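Local structure of N-terminus Plasma serine protease inhibitor (Homo sapiens, 3DY0) at residues I300-I306 / T332-F336; N289-S293 / I306-E310; S50-I55 / G286-V290. The protein inhibits serine proteases in plasma and other body fluids in a heparin-dependent manner, trapping the enzyme after it cleaves the reactive centre loop. All coordinates share one frame; numbering follows the deposited sequence. Where two conformers were deposited one is given.

Contact 1: I300-I306 / T332-F336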
loop_
_atom_site.group_PDB
_atom_site.type_symbol
_atom_site.label_atom_id
_atom_site.label_comp_id
_atom_site.label_asym_id
_atom_site.label_seq_id
_atom_site.Cartn_x
_atom_site.Cartn_y
_atom_site.Cartn_z
ATOM N N ILE A 300 20.528 -13.895 2.105
ATOM C CA ILE A 300 19.460 -14.640 2.766
ATOM C C ILE A 300 19.788 -16.124 2.904
ATOM O O ILE A 300 19.399 -16.764 3.882
ATOM C CB ILE A 300 18.114 -14.494 2.020
ATOM C CG1 ILE A 300 17.027 -15.276 2.763
ATOM C CG2 ILE A 300 18.251 -14.994 0.593
ATOM C CD1 ILE A 300 15.643 -15.154 2.156
ATOM N N SER A 301 20.508 -16.665 1.928
ATOM C CA SER A 301 20.879 -18.074 1.952
ATOM C C SER A 301 22.038 -18.343 1.002
ATOM O O SER A 301 22.141 -17.715 -0.053
ATOM C CB SER A 301 19.678 -18.936 1.554
ATOM O OG SER A 301 20.035 -20.303 1.452
ATOM N N ASN A 302 22.914 -19.271 1.378
ATOM C CA ASN A 302 24.049 -19.610 0.528
ATOM C C ASN A 302 23.649 -20.711 -0.444
ATOM O O ASN A 302 24.452 -21.149 -1.271
ATOM C CB ASN A 302 25.252 -20.064 1.367
ATOM C CG ASN A 302 24.923 -21.217 2.299
ATOM O OD1 ASN A 302 24.285 -22.193 1.901
ATOM N ND2 ASN A 302 25.376 -21.116 3.545
ATOM N N HIS A 303 22.400 -21.151 -0.338
ATOM C CA HIS A 303 21.885 -22.196 -1.211
ATOM C C HIS A 303 21.862 -21.663 -2.638
ATOM O O HIS A 303 21.519 -20.504 -2.872
ATOM C CB HIS A 303 20.473 -22.595 -0.776
ATOM C CG HIS A 303 19.958 -23.828 -1.453
ATOM N ND1 HIS A 303 19.774 -23.907 -2.817
ATOM C CD2 HIS A 303 19.591 -25.031 -0.953
ATOM C CE1 HIS A 303 19.315 -25.106 -3.128
ATOM N NE2 HIS A 303 19.195 -25.808 -2.015
ATOM N N SER A 304 22.231 -22.513 -3.591
ATOM C CA SER A 304 22.264 -22.122 -4.994
ATOM C C SER A 304 20.884 -21.929 -5.619
ATOM O O SER A 304 19.895 -22.519 -5.179
ATOM C CB SER A 304 23.033 -23.165 -5.816
ATOM O OG SER A 304 24.418 -23.148 -5.524
ATOM N N ASN A 305 20.845 -21.091 -6.649
ATOM C CA ASN A 305 19.630 -20.800 -7.404
ATOM C C ASN A 305 18.448 -20.265 -6.598
ATOM O O ASN A 305 17.301 -20.625 -6.865
ATOM C CB ASN A 305 19.194 -22.051 -8.175
ATOM C CG ASN A 305 18.200 -21.743 -9.280
ATOM O OD1 ASN A 305 18.480 -20.947 -10.179
ATOM N ND2 ASN A 305 17.034 -22.376 -9.224
ATOM N N ILE A 306 18.717 -19.410 -5.617
ATOM C CA ILE A 306 17.629 -18.837 -4.830
ATOM C C ILE A 306 17.217 -17.524 -5.489
ATOM O O ILE A 306 18.059 -16.684 -5.809
ATOM C CB ILE A 306 18.043 -18.566 -3.363
ATOM C CG1 ILE A 306 16.842 -18.016 -2.583
ATOM C CG2 ILE A 306 19.213 -17.591 -3.313
ATOM C CD1 ILE A 306 17.106 -17.789 -1.106
ATOM N N THR A 332 6.298 -12.187 -0.323
ATOM C CA THR A 332 7.451 -12.346 -1.200
ATOM C C THR A 332 7.855 -13.815 -1.141
ATOM O O THR A 332 8.279 -14.312 -0.097
ATOM C CB THR A 332 8.609 -11.443 -0.745
ATOM O OG1 THR A 332 8.184 -10.073 -0.799
ATOM C CG2 THR A 332 9.814 -11.623 -1.644
ATOM N N ILE A 333 7.703 -14.503 -2.269
ATOM C CA ILE A 333 7.984 -15.931 -2.347
ATOM C C ILE A 333 9.349 -16.278 -2.937
ATOM O O ILE A 333 9.684 -15.843 -4.038
ATOM C CB ILE A 333 6.881 -16.630 -3.167
ATOM C CG1 ILE A 333 5.506 -16.261 -2.595
ATOM C CG2 ILE A 333 7.091 -18.145 -3.149
ATOM C CD1 ILE A 333 4.324 -16.839 -3.370
ATOM N N PHE A 334 10.127 -17.066 -2.193
ATOM C CA PHE A 334 11.457 -17.496 -2.628
ATOM C C PHE A 334 11.431 -18.963 -3.035
ATOM O O PHE A 334 10.773 -19.777 -2.389
ATOM C CB PHE A 334 12.490 -17.348 -1.507
ATOM C CG PHE A 334 12.652 -15.946 -0.999
ATOM C CD1 PHE A 334 11.737 -15.410 -0.103
ATOM C CD2 PHE A 334 13.735 -15.171 -1.398
ATOM C CE1 PHE A 334 11.899 -14.119 0.391
ATOM C CE2 PHE A 334 13.907 -13.877 -0.911
ATOM C CZ PHE A 334 12.987 -13.351 -0.013
ATOM N N THR A 335 12.159 -19.291 -4.100
ATOM C CA THR A 335 12.245 -20.665 -4.592
ATOM C C THR A 335 13.699 -21.025 -4.882
ATOM O O THR A 335 14.555 -20.145 -4.989
ATOM C CB THR A 335 11.438 -20.857 -5.897
ATOM O OG1 THR A 335 11.958 -19.994 -6.917
ATOM C CG2 THR A 335 9.971 -20.540 -5.670
ATOM N N PHE A 336 13.975 -22.323 -5.000
ATOM C CA PHE A 336 15.320 -22.800 -5.308
ATOM C C PHE A 336 15.375 -23.334 -6.736
ATOM O O PHE A 336 14.320 -23.343 -7.408
ATOM C CB PHE A 336 15.754 -23.917 -4.349
ATOM C CG PHE A 336 16.121 -23.440 -2.973
ATOM C CD1 PHE A 336 16.665 -22.175 -2.775
ATOM C CD2 PHE A 336 15.960 -24.277 -1.873
ATOM C CE1 PHE A 336 17.042 -21.750 -1.504
ATOM C CE2 PHE A 336 16.335 -23.863 -0.598
ATOM C CZ PHE A 336 16.877 -22.597 -0.412
ATOM O OXT PHE A 336 16.475 -23.746 -7.161
#
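Ile306 and Phe336 bring the two backbones together, with their CA atoms 4.6 Å apart, just where 300-306 finishes its irregular turn and 332-336 runs off the end of a strand. No backbone N-H bond joins the segments here; the chains meet through CA-H...O contacts instead, Ile306 CA on Thr335 O at 3.3 Å and Phe336 CA on Asn305 O. The flat groups do most of the work. His303 lays its imidazole face to face on the Phe336 ring, centroids 3.5 Å apart and planes at 4°. The histidine side chain leaves with CG anti to the backbone N (chi1 -169°), and ND1 donates to a lone pair of Ser304 O, which lies in the plane of the imidazole, at 2.7 Å; this fixes the ring's rotation. Ser301 OG shapes the turn that leads to the histidine as an ST turn, accepting from His303 N. Ile306 CB meets the edge of the Phe336 ring, 3.8 Å from CE1. At the chain end, Asn305 ND2 points at Phe336 OXT within its amide plane, but the 2.5 Å separation is too short for an ordinary N-H...O bond and is doubtful. Further in, one of two modelled conformers of Ile300 extends (chi1 -179°) and places CD1 over the face of the Phe334 ring, a CH-pi contact 3.9 Å from the centroid; Ile306 CD1 adds a looser, oblique touch. Phe334 also packs on Val161 of strand 159-172. This is the cleaved serpin form: the severed reactive centre loop has entered the central sheet as strand 323-335, between 159-172 and 307-319, and its new C-terminal residue lies against the loop leading into strand 307-319, its ring stacked on His303.

Contact 2: N289-S293 / I306-E310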
loop_
_atom_site.group_PDB
_atom_site.type_symbol
_atom_site.label_atom_id
_atom_site.label_comp_id
_atom_site.label_asym_id
_atom_site.label_seq_id
_atom_site.Cartn_x
_atom_site.Cartn_y
_atom_site.Cartn_z
ATOM N N ASN A 289 16.448 -7.938 -11.410
ATOM C CA ASN A 289 17.350 -9.060 -11.150
ATOM C C ASN A 289 16.914 -10.039 -10.069
ATOM O O ASN A 289 17.097 -11.250 -10.204
ATOM C CB ASN A 289 18.748 -8.530 -10.828
ATOM C CG ASN A 289 19.470 -8.010 -12.054
ATOM O OD1 ASN A 289 18.861 -7.409 -12.945
ATOM N ND2 ASN A 289 20.779 -8.231 -12.104
ATOM N N VAL A 290 16.324 -9.523 -8.999
ATOM C CA VAL A 290 15.900 -10.369 -7.896
ATOM C C VAL A 290 14.878 -11.443 -8.291
ATOM O O VAL A 290 14.711 -12.442 -7.585
ATOM C CB VAL A 290 15.341 -9.491 -6.745
ATOM C CG1 VAL A 290 13.987 -8.915 -7.135
ATOM C CG2 VAL A 290 15.263 -10.293 -5.457
ATOM N N PHE A 291 14.220 -11.255 -9.432
ATOM C CA PHE A 291 13.215 -12.204 -9.912
ATOM C C PHE A 291 13.773 -13.155 -10.962
ATOM O O PHE A 291 13.018 -13.915 -11.573
ATOM C CB PHE A 291 12.031 -11.451 -10.530
ATOM C CG PHE A 291 11.399 -10.447 -9.609
ATOM C CD1 PHE A 291 10.764 -10.858 -8.442
ATOM C CD2 PHE A 291 11.439 -9.087 -9.911
ATOM C CE1 PHE A 291 10.176 -9.929 -7.585
ATOM C CE2 PHE A 291 10.853 -8.146 -9.054
ATOM C CZ PHE A 291 10.224 -8.572 -7.894
ATOM N N THR A 292 15.084 -13.117 -11.168
ATOM C CA THR A 292 15.713 -13.958 -12.182
ATOM C C THR A 292 16.690 -14.977 -11.610
ATOM O O THR A 292 16.978 -14.976 -10.413
ATOM C CB THR A 292 16.475 -13.100 -13.204
ATOM O OG1 THR A 292 17.656 -12.570 -12.596
ATOM C CG2 THR A 292 15.601 -11.952 -13.693
ATOM N N SER A 293 17.208 -15.847 -12.473
ATOM C CA SER A 293 18.159 -16.855 -12.021
ATOM C C SER A 293 19.499 -16.192 -11.721
ATOM O O SER A 293 20.416 -16.831 -11.201
ATOM C CB SER A 293 18.340 -17.951 -13.078
ATOM O OG SER A 293 19.163 -17.513 -14.143
ATOM N N ILE A 306 18.717 -19.410 -5.617
ATOM C CA ILE A 306 17.629 -18.837 -4.830
ATOM C C ILE A 306 17.217 -17.524 -5.489
ATOM O O ILE A 306 18.059 -16.684 -5.809
ATOM C CB ILE A 306 18.043 -18.566 -3.363
ATOM C CG1 ILE A 306 16.842 -18.016 -2.583
ATOM C CG2 ILE A 306 19.213 -17.591 -3.313
ATOM C CD1 ILE A 306 17.106 -17.789 -1.106
ATOM N N GLN A 307 15.916 -17.358 -5.697
ATOM C CA GLN A 307 15.394 -16.152 -6.325
ATOM C C GLN A 307 13.957 -15.949 -5.883
ATOM O O GLN A 307 13.358 -16.833 -5.278
ATOM C CB GLN A 307 15.445 -16.293 -7.848
ATOM C CG GLN A 307 14.722 -17.530 -8.365
ATOM C CD GLN A 307 15.080 -17.868 -9.801
ATOM O OE1 GLN A 307 14.672 -17.181 -10.739
ATOM N NE2 GLN A 307 15.857 -18.931 -9.978
ATOM N N VAL A 308 13.410 -14.779 -6.177
ATOM C CA VAL A 308 12.034 -14.488 -5.820
ATOM C C VAL A 308 11.166 -14.845 -7.018
ATOM O O VAL A 308 11.312 -14.261 -8.091
ATOM C CB VAL A 308 11.855 -12.997 -5.472
ATOM C CG1 VAL A 308 10.383 -12.684 -5.232
ATOM C CG2 VAL A 308 12.677 -12.658 -4.231
ATOM N N SER A 309 10.284 -15.822 -6.836
ATOM C CA SER A 309 9.391 -16.252 -7.908
ATOM C C SER A 309 8.301 -15.218 -8.125
ATOM O O SER A 309 7.922 -14.925 -9.259
ATOM C CB SER A 309 8.768 -17.611 -7.573
ATOM O OG SER A 309 8.161 -17.608 -6.295
ATOM N N GLU A 310 7.789 -14.666 -7.033
ATOM C CA GLU A 310 6.758 -13.650 -7.147
ATOM C C GLU A 310 6.599 -12.846 -5.865
ATOM O O GLU A 310 7.059 -13.251 -4.796
ATOM C CB GLU A 310 5.423 -14.294 -7.548
ATOM C CG GLU A 310 4.818 -15.254 -6.535
ATOM C CD GLU A 310 3.689 -16.084 -7.133
ATOM O OE1 GLU A 310 3.981 -17.057 -7.863
ATOM O OE2 GLU A 310 2.508 -15.760 -6.887
HETATM O O HOH W 1 10.298 -14.533 -11.114
#
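Val290 and Phe291 press against Val308, and this is the tight half of the contact. Val308 N donates to Val290 O at 3.0 Å. Val308 O then returns toward Phe291, taking a CA-H...O contact from its CA and lying at the edge of its ring. The two valines meet through their CG2 methyls, 3.7 Å apart, while Phe291 runs alongside Val308 and brings CE1 to 3.6 Å from CG1. Val290 CG1 covers the centre of one face of the Phe291 ring. The other half is looser, more polar and more open to solvent, with Ser293 exposed and Gln307 partly so. Gln307 lies by the chain of Thr292 and Ser293, OE1 coming within 3.1 Å of Thr292 C without making a hydrogen bond to Ser293 N. A water sits between Phe291 O, at 2.8 Å, and Ser309 O, at 3.0 Å. Thr292 is turned away and holds Asn289 O with both N and OG1, closing the 3-10 turn on itself. Val290 and Val308 both touch Leu43 of helix 33-45, and Val308 also packs on Phe334 of strand 323-335; the 3-10 turn thus lies against that helix through Val290 and is joined to strand 307-319 through Val308.

Contact 3: S50-I55 / G286-V290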
loop_
_atom_site.group_PDB
_atom_site.type_symbol
_atom_site.label_atom_id
_atom_site.label_comp_id
_atom_site.label_asym_id
_atom_site.label_seq_id
_atom_site.Cartn_x
_atom_site.Cartn_y
_atom_site.Cartn_z
ATOM N N SER A 50 24.330 -6.032 -7.967
ATOM C CA SER A 50 23.314 -5.370 -8.782
ATOM C C SER A 50 21.889 -5.594 -8.287
ATOM O O SER A 50 21.034 -4.718 -8.431
ATOM C CB SER A 50 23.423 -5.828 -10.239
ATOM O OG SER A 50 24.591 -5.310 -10.851
ATOM N N THR A 51 21.631 -6.765 -7.713
ATOM C CA THR A 51 20.294 -7.082 -7.210
ATOM C C THR A 51 19.887 -6.115 -6.103
ATOM O O THR A 51 18.763 -5.607 -6.083
ATOM C CB THR A 51 20.231 -8.527 -6.677
ATOM O OG1 THR A 51 20.447 -9.437 -7.762
ATOM C CG2 THR A 51 18.872 -8.813 -6.051
ATOM N N LYS A 52 20.809 -5.864 -5.180
ATOM C CA LYS A 52 20.552 -4.944 -4.077
ATOM C C LYS A 52 20.504 -3.501 -4.582
ATOM O O LYS A 52 19.669 -2.702 -4.144
ATOM C CB LYS A 52 21.648 -5.100 -3.019
ATOM C CG LYS A 52 21.507 -4.189 -1.818
ATOM C CD LYS A 52 22.671 -4.424 -0.872
ATOM C CE LYS A 52 22.583 -3.546 0.349
ATOM N NZ LYS A 52 23.700 -3.838 1.287
ATOM N N MET A 53 21.400 -3.172 -5.509
ATOM C CA MET A 53 21.452 -1.828 -6.073
ATOM C C MET A 53 20.108 -1.419 -6.665
ATOM O O MET A 53 19.598 -0.334 -6.384
ATOM C CB MET A 53 22.527 -1.751 -7.162
ATOM C CG MET A 53 23.952 -1.900 -6.659
ATOM S SD MET A 53 25.151 -1.794 -8.008
ATOM C CE MET A 53 25.318 -0.018 -8.172
ATOM N N GLN A 54 19.537 -2.293 -7.488
ATOM C CA GLN A 54 18.255 -2.003 -8.118
ATOM C C GLN A 54 17.165 -1.767 -7.090
ATOM O O GLN A 54 16.332 -0.877 -7.257
ATOM C CB GLN A 54 17.830 -3.143 -9.038
ATOM C CG GLN A 54 18.790 -3.421 -10.176
ATOM C CD GLN A 54 18.283 -4.519 -11.083
ATOM O OE1 GLN A 54 17.495 -5.362 -10.663
ATOM N NE2 GLN A 54 18.739 -4.521 -12.334
ATOM N N ILE A 55 17.161 -2.565 -6.028
ATOM C CA ILE A 55 16.137 -2.405 -5.000
ATOM C C ILE A 55 16.260 -1.061 -4.286
ATOM O O ILE A 55 15.265 -0.358 -4.106
ATOM C CB ILE A 55 16.193 -3.545 -3.963
ATOM C CG1 ILE A 55 15.860 -4.877 -4.637
ATOM C CG2 ILE A 55 15.195 -3.273 -2.836
ATOM C CD1 ILE A 55 16.094 -6.087 -3.757
ATOM N N GLY A 286 12.842 -0.551 -12.408
ATOM C CA GLY A 286 14.231 -0.971 -12.438
ATOM C C GLY A 286 14.585 -2.119 -11.512
ATOM O O GLY A 286 15.754 -2.496 -11.416
ATOM N N ILE A 287 13.595 -2.674 -10.822
ATOM C CA ILE A 287 13.842 -3.789 -9.909
ATOM C C ILE A 287 13.503 -5.064 -10.670
ATOM O O ILE A 287 12.337 -5.454 -10.762
ATOM C CB ILE A 287 12.963 -3.677 -8.649
ATOM C CG1 ILE A 287 13.277 -2.362 -7.931
ATOM C CG2 ILE A 287 13.221 -4.858 -7.725
ATOM C CD1 ILE A 287 12.365 -2.056 -6.759
ATOM N N SER A 288 14.531 -5.723 -11.198
ATOM C CA SER A 288 14.312 -6.920 -12.001
ATOM C C SER A 288 15.167 -8.146 -11.684
ATOM O O SER A 288 14.666 -9.267 -11.688
ATOM C CB SER A 288 14.498 -6.566 -13.479
ATOM O OG SER A 288 15.845 -6.197 -13.742
ATOM N N ASN A 289 16.448 -7.938 -11.410
ATOM C CA ASN A 289 17.350 -9.060 -11.150
ATOM C C ASN A 289 16.914 -10.039 -10.069
ATOM O O ASN A 289 17.097 -11.250 -10.204
ATOM C CB ASN A 289 18.748 -8.530 -10.828
ATOM C CG ASN A 289 19.470 -8.010 -12.054
ATOM O OD1 ASN A 289 18.861 -7.409 -12.945
ATOM N ND2 ASN A 289 20.779 -8.231 -12.104
ATOM N N VAL A 290 16.324 -9.523 -8.999
ATOM C CA VAL A 290 15.900 -10.369 -7.896
ATOM C C VAL A 290 14.878 -11.443 -8.291
ATOM O O VAL A 290 14.711 -12.442 -7.585
ATOM C CB VAL A 290 15.341 -9.491 -6.745
ATOM C CG1 VAL A 290 13.987 -8.915 -7.135
ATOM C CG2 VAL A 290 15.263 -10.293 -5.457
HETATM O O HOH W 2 16.800 -6.626 -8.224
HETATM O O HOH W 3 22.109 -9.464 -9.704
#
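Gln54 grips the backbone of Ser288 and Asn289. Its OE1 accepts from Asn289 N at 2.9 Å, on a lone pair in the carbonyl plane, and from Ser288 N at 3.0 Å, which comes in from above that plane. A water 2.8 Å from Gln54 OE1 is the third donor at this oxygen; the same water donates to Thr51 O and accepts from Val290 N. The extended chain beyond CG (chi2 -178°) carries the amide far enough to reach these N-H groups. Gln54 NE2 adds a weak bond to Asn289 OD1, the two amide planes standing 76° apart. A second water joins Thr51 OG1 to Asn289 ND2, but the hydroxyl also accepts from Asp296 N. Outward from this network come the carbons: Gln54 CB lies 3.2 Å from Gly286 O, Thr51 CG2 rests on Val290 CB at 3.7 Å, and the Ile55 and Ile287 side chains cross at about a right angle, Ile55 CG1 being 4.1 Å from Ile287 CG2. Ile287 also packs on Leu40 and Ile55 on Leu43, both of helix 33-45. This is structural packing of the serpin fold: a glutamine of helix 49-58 takes up N-H groups of the loop between strands 259-277 and 307-319.

All three contacts involve the long loop between strands 259-277 and 307-319, and each mixes a buried apolar side (Ile300, Ile306 and Phe334; Val290 and Val308; Ile55 and Ile287) with a surface-facing one (His303 and Asn305; Ser293; Ser50). Contacts 1 and 2 touch and share Ile306; their strands, 323-335 and 307-319, are neighbours in the central sheet, with probable backbone bonds from Ile333 to Ser309 and Glu310. Contact 3 shares Asn289 and Val290 with contact 2 but stays about 6 Å, nearest atoms, from contact 1. Their chemistry differs: aromatic stacking at the partly exposed chain end, a backbone bond with valine packing, and amide and water bonds against a helix, respectively.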